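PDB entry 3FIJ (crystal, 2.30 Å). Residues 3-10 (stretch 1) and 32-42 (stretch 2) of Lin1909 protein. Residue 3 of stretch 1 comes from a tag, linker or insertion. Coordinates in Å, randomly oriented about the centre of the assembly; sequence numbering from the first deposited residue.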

# COMPACT_ATOMS: atom_id res chain seq x y z
N LEU A 3 40.51 3.21 -28.20
CA LEU A 3 39.51 3.56 -27.15
C LEU A 3 38.77 2.30 -26.66
O LEU A 3 39.33 1.20 -26.73
CB LEU A 3 38.54 4.63 -27.69
CG LEU A 3 37.56 4.36 -28.83
CD1 LEU A 3 37.18 5.71 -29.42
CD2 LEU A 3 38.15 3.48 -29.91
N LYS A 4 37.54 2.43 -26.19
CA LYS A 4 36.82 1.26 -25.68
C LYS A 4 35.84 0.58 -26.62
O LYS A 4 35.21 1.22 -27.46
CB LYS A 4 36.05 1.62 -24.41
CG LYS A 4 36.78 2.46 -23.41
CD LYS A 4 35.86 2.70 -22.24
CE LYS A 4 36.46 3.65 -21.24
NZ LYS A 4 35.51 3.79 -20.11
N PRO A 5 35.67 -0.74 -26.47
CA PRO A 5 34.74 -1.50 -27.30
C PRO A 5 33.32 -1.07 -26.91
O PRO A 5 33.02 -0.92 -25.72
CB PRO A 5 35.01 -2.94 -26.90
CG PRO A 5 36.42 -2.91 -26.41
CD PRO A 5 36.46 -1.65 -25.62
N VAL A 6 32.45 -0.87 -27.90
CA VAL A 6 31.08 -0.48 -27.62
C VAL A 6 30.22 -1.73 -27.45
O VAL A 6 30.28 -2.64 -28.27
CB VAL A 6 30.49 0.38 -28.77
CG1 VAL A 6 29.01 0.61 -28.55
CG2 VAL A 6 31.21 1.72 -28.86
N ILE A 7 29.45 -1.78 -26.38
CA ILE A 7 28.58 -2.93 -26.13
C ILE A 7 27.10 -2.51 -26.13
O ILE A 7 26.66 -1.72 -25.30
CB ILE A 7 28.89 -3.61 -24.76
CG1 ILE A 7 30.34 -4.08 -24.71
CG2 ILE A 7 27.95 -4.79 -24.55
CD1 ILE A 7 30.67 -5.17 -25.73
N GLY A 8 26.36 -3.04 -27.09
CA GLY A 8 24.94 -2.74 -27.18
C GLY A 8 24.22 -3.61 -26.18
O GLY A 8 24.28 -4.84 -26.26
N ILE A 9 23.56 -2.98 -25.21
CA ILE A 9 22.83 -3.71 -24.19
C ILE A 9 21.35 -3.63 -24.51
O ILE A 9 20.79 -2.55 -24.70
CB ILE A 9 23.04 -3.14 -22.79
CG1 ILE A 9 24.52 -3.22 -22.41
CG2 ILE A 9 22.14 -3.88 -21.80
CD1 ILE A 9 24.82 -2.69 -21.01
N THR A 10 20.71 -4.79 -24.54
CA THR A 10 19.30 -4.88 -24.85
C THR A 10 18.50 -4.59 -23.58
O THR A 10 18.96 -4.88 -22.48
CB THR A 10 19.03 -6.30 -25.39
OG1 THR A 10 17.98 -6.24 -26.36
CG2 THR A 10 18.67 -7.25 -24.28
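Stretch 2, residues 32-42: RYVDAIQKVGG

Stretch 2 is a helix, already under way at Arg32, that ends in a glycine turn and lies nearly antiparallel on the strand of stretch 1: the N-to-C directions of strand 6-10 and helix 32-40 differ by 165°, and the axes approach to 9.8 Å. No direct hydrogen bond joins the two stretches; apolar side chains fill the gap between the axes, and the fit is one of shape. Ile9 is the main bump of the strand. With chi1 m and chi2 t, it extends its CD1 onto the helix backbone, 3.8 Å from Val34 CA and 3.9 Å from Tyr33 C, while Ile37 CG1 lies 3.9 Å from the same Ile9 CD1. The hollow that receives it is thus floored by the backbone of Tyr33 and Val34 and bordered by side chains, with Val34 CG1 4.1 Å from Ile9 CD1 and Tyr33 CB 4.2 Å from Ile9 CG2. The CA-to-CB bond of Tyr33 points toward the strand, but the end of its side chain leads away. One helical turn on, Ile37 meets Ile7 as well, Ile37 CG2 lying 4.0 Å from Ile7 CG1. Val6 points away from the helix. Beyond Ile37 the helix closes in a Schellman motif: Gly41 takes positive phi (105°), and Gly42 N bonds back to Ile37 O at 3.1 Å. The backbone can then come close, Gly42 CA lying 3.4 Å from Pro5 O. A CB on Gly42 would sit 3.3 Å from Ile7 CG1 and 3.1 Å from Ile37 CG2, so the bare glycine leaves room for both isoleucines. Gly41 O lies 3.6 Å from Pro5 CD and 3.5 Å from Lys4 CB. The extended Lys4 side chain passes Gly42, and a water spans the end, accepting from Lys4 NZ (2.8 Å to the water O) and donating to Gly42 O (3.3 Å).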

# COMPACT_ATOMS: atom_id res chain seq x y z
N ARG A 32 22.44 -2.63 -13.57
CA ARG A 32 23.52 -3.53 -13.23
C ARG A 32 24.22 -4.16 -14.43
O ARG A 32 25.38 -4.56 -14.33
CB ARG A 32 23.04 -4.57 -12.21
CG ARG A 32 22.63 -3.86 -10.92
CD ARG A 32 22.45 -4.77 -9.73
NE ARG A 32 21.77 -4.05 -8.65
CZ ARG A 32 21.34 -4.61 -7.52
NH1 ARG A 32 21.52 -5.91 -7.31
NH2 ARG A 32 20.72 -3.87 -6.61
N TYR A 33 23.55 -4.21 -15.57
CA TYR A 33 24.21 -4.74 -16.76
C TYR A 33 25.22 -3.69 -17.24
O TYR A 33 26.33 -4.04 -17.63
CB TYR A 33 23.22 -5.05 -17.88
CG TYR A 33 22.26 -6.18 -17.58
CD1 TYR A 33 21.02 -5.93 -17.01
CD2 TYR A 33 22.58 -7.51 -17.90
CE1 TYR A 33 20.10 -6.96 -16.77
CE2 TYR A 33 21.67 -8.55 -17.66
CZ TYR A 33 20.44 -8.25 -17.10
OH TYR A 33 19.50 -9.24 -16.89
N VAL A 34 24.84 -2.41 -17.19
CA VAL A 34 25.76 -1.37 -17.62
C VAL A 34 26.90 -1.24 -16.60
O VAL A 34 28.03 -0.93 -16.98
CB VAL A 34 25.07 0.04 -17.83
CG1 VAL A 34 23.60 -0.13 -18.11
CG2 VAL A 34 25.32 0.95 -16.65
N ASP A 35 26.62 -1.49 -15.33
CA ASP A 35 27.66 -1.43 -14.30
C ASP A 35 28.70 -2.49 -14.67
O ASP A 35 29.90 -2.23 -14.69
CB ASP A 35 27.12 -1.76 -12.90
CG ASP A 35 26.17 -0.69 -12.36
OD1 ASP A 35 26.25 0.48 -12.79
OD2 ASP A 35 25.36 -1.04 -11.47
N ALA A 36 28.21 -3.69 -14.96
CA ALA A 36 29.07 -4.80 -15.33
C ALA A 36 29.96 -4.45 -16.52
O ALA A 36 31.17 -4.64 -16.49
CB ALA A 36 28.22 -6.02 -15.65
N ILE A 37 29.36 -3.93 -17.58
CA ILE A 37 30.14 -3.58 -18.76
C ILE A 37 31.16 -2.49 -18.45
O ILE A 37 32.32 -2.59 -18.85
CB ILE A 37 29.22 -3.10 -19.91
CG1 ILE A 37 28.36 -4.26 -20.40
CG2 ILE A 37 30.06 -2.51 -21.03
CD1 ILE A 37 29.14 -5.50 -20.75
N GLN A 38 30.73 -1.46 -17.73
CA GLN A 38 31.64 -0.37 -17.40
C GLN A 38 32.79 -0.81 -16.51
O GLN A 38 33.92 -0.36 -16.69
CB GLN A 38 30.86 0.77 -16.74
CG GLN A 38 30.07 1.61 -17.73
CD GLN A 38 29.12 2.58 -17.05
OE1 GLN A 38 28.54 3.45 -17.70
NE2 GLN A 38 28.96 2.43 -15.74
N LYS A 39 32.52 -1.69 -15.56
CA LYS A 39 33.56 -2.18 -14.67
C LYS A 39 34.61 -2.95 -15.47
O LYS A 39 35.79 -2.93 -15.15
CB LYS A 39 32.96 -3.10 -13.60
CG LYS A 39 33.95 -4.08 -12.95
CD LYS A 39 35.07 -3.39 -12.18
CE LYS A 39 34.86 -3.48 -10.68
NZ LYS A 39 34.82 -4.89 -10.18
N VAL A 40 34.18 -3.60 -16.54
CA VAL A 40 35.06 -4.41 -17.35
C VAL A 40 35.80 -3.73 -18.51
O VAL A 40 36.63 -4.35 -19.18
CB VAL A 40 34.27 -5.66 -17.82
CG1 VAL A 40 34.55 -5.99 -19.26
CG2 VAL A 40 34.61 -6.83 -16.92
N GLY A 41 35.52 -2.45 -18.76
CA GLY A 41 36.23 -1.76 -19.81
C GLY A 41 35.51 -1.49 -21.12
O GLY A 41 36.13 -1.03 -22.08
N GLY A 42 34.22 -1.79 -21.17
CA GLY A 42 33.49 -1.55 -22.40
C GLY A 42 32.64 -0.31 -22.28
O GLY A 42 32.36 0.13 -21.17
O HOH W 1 32.76 3.28 -20.34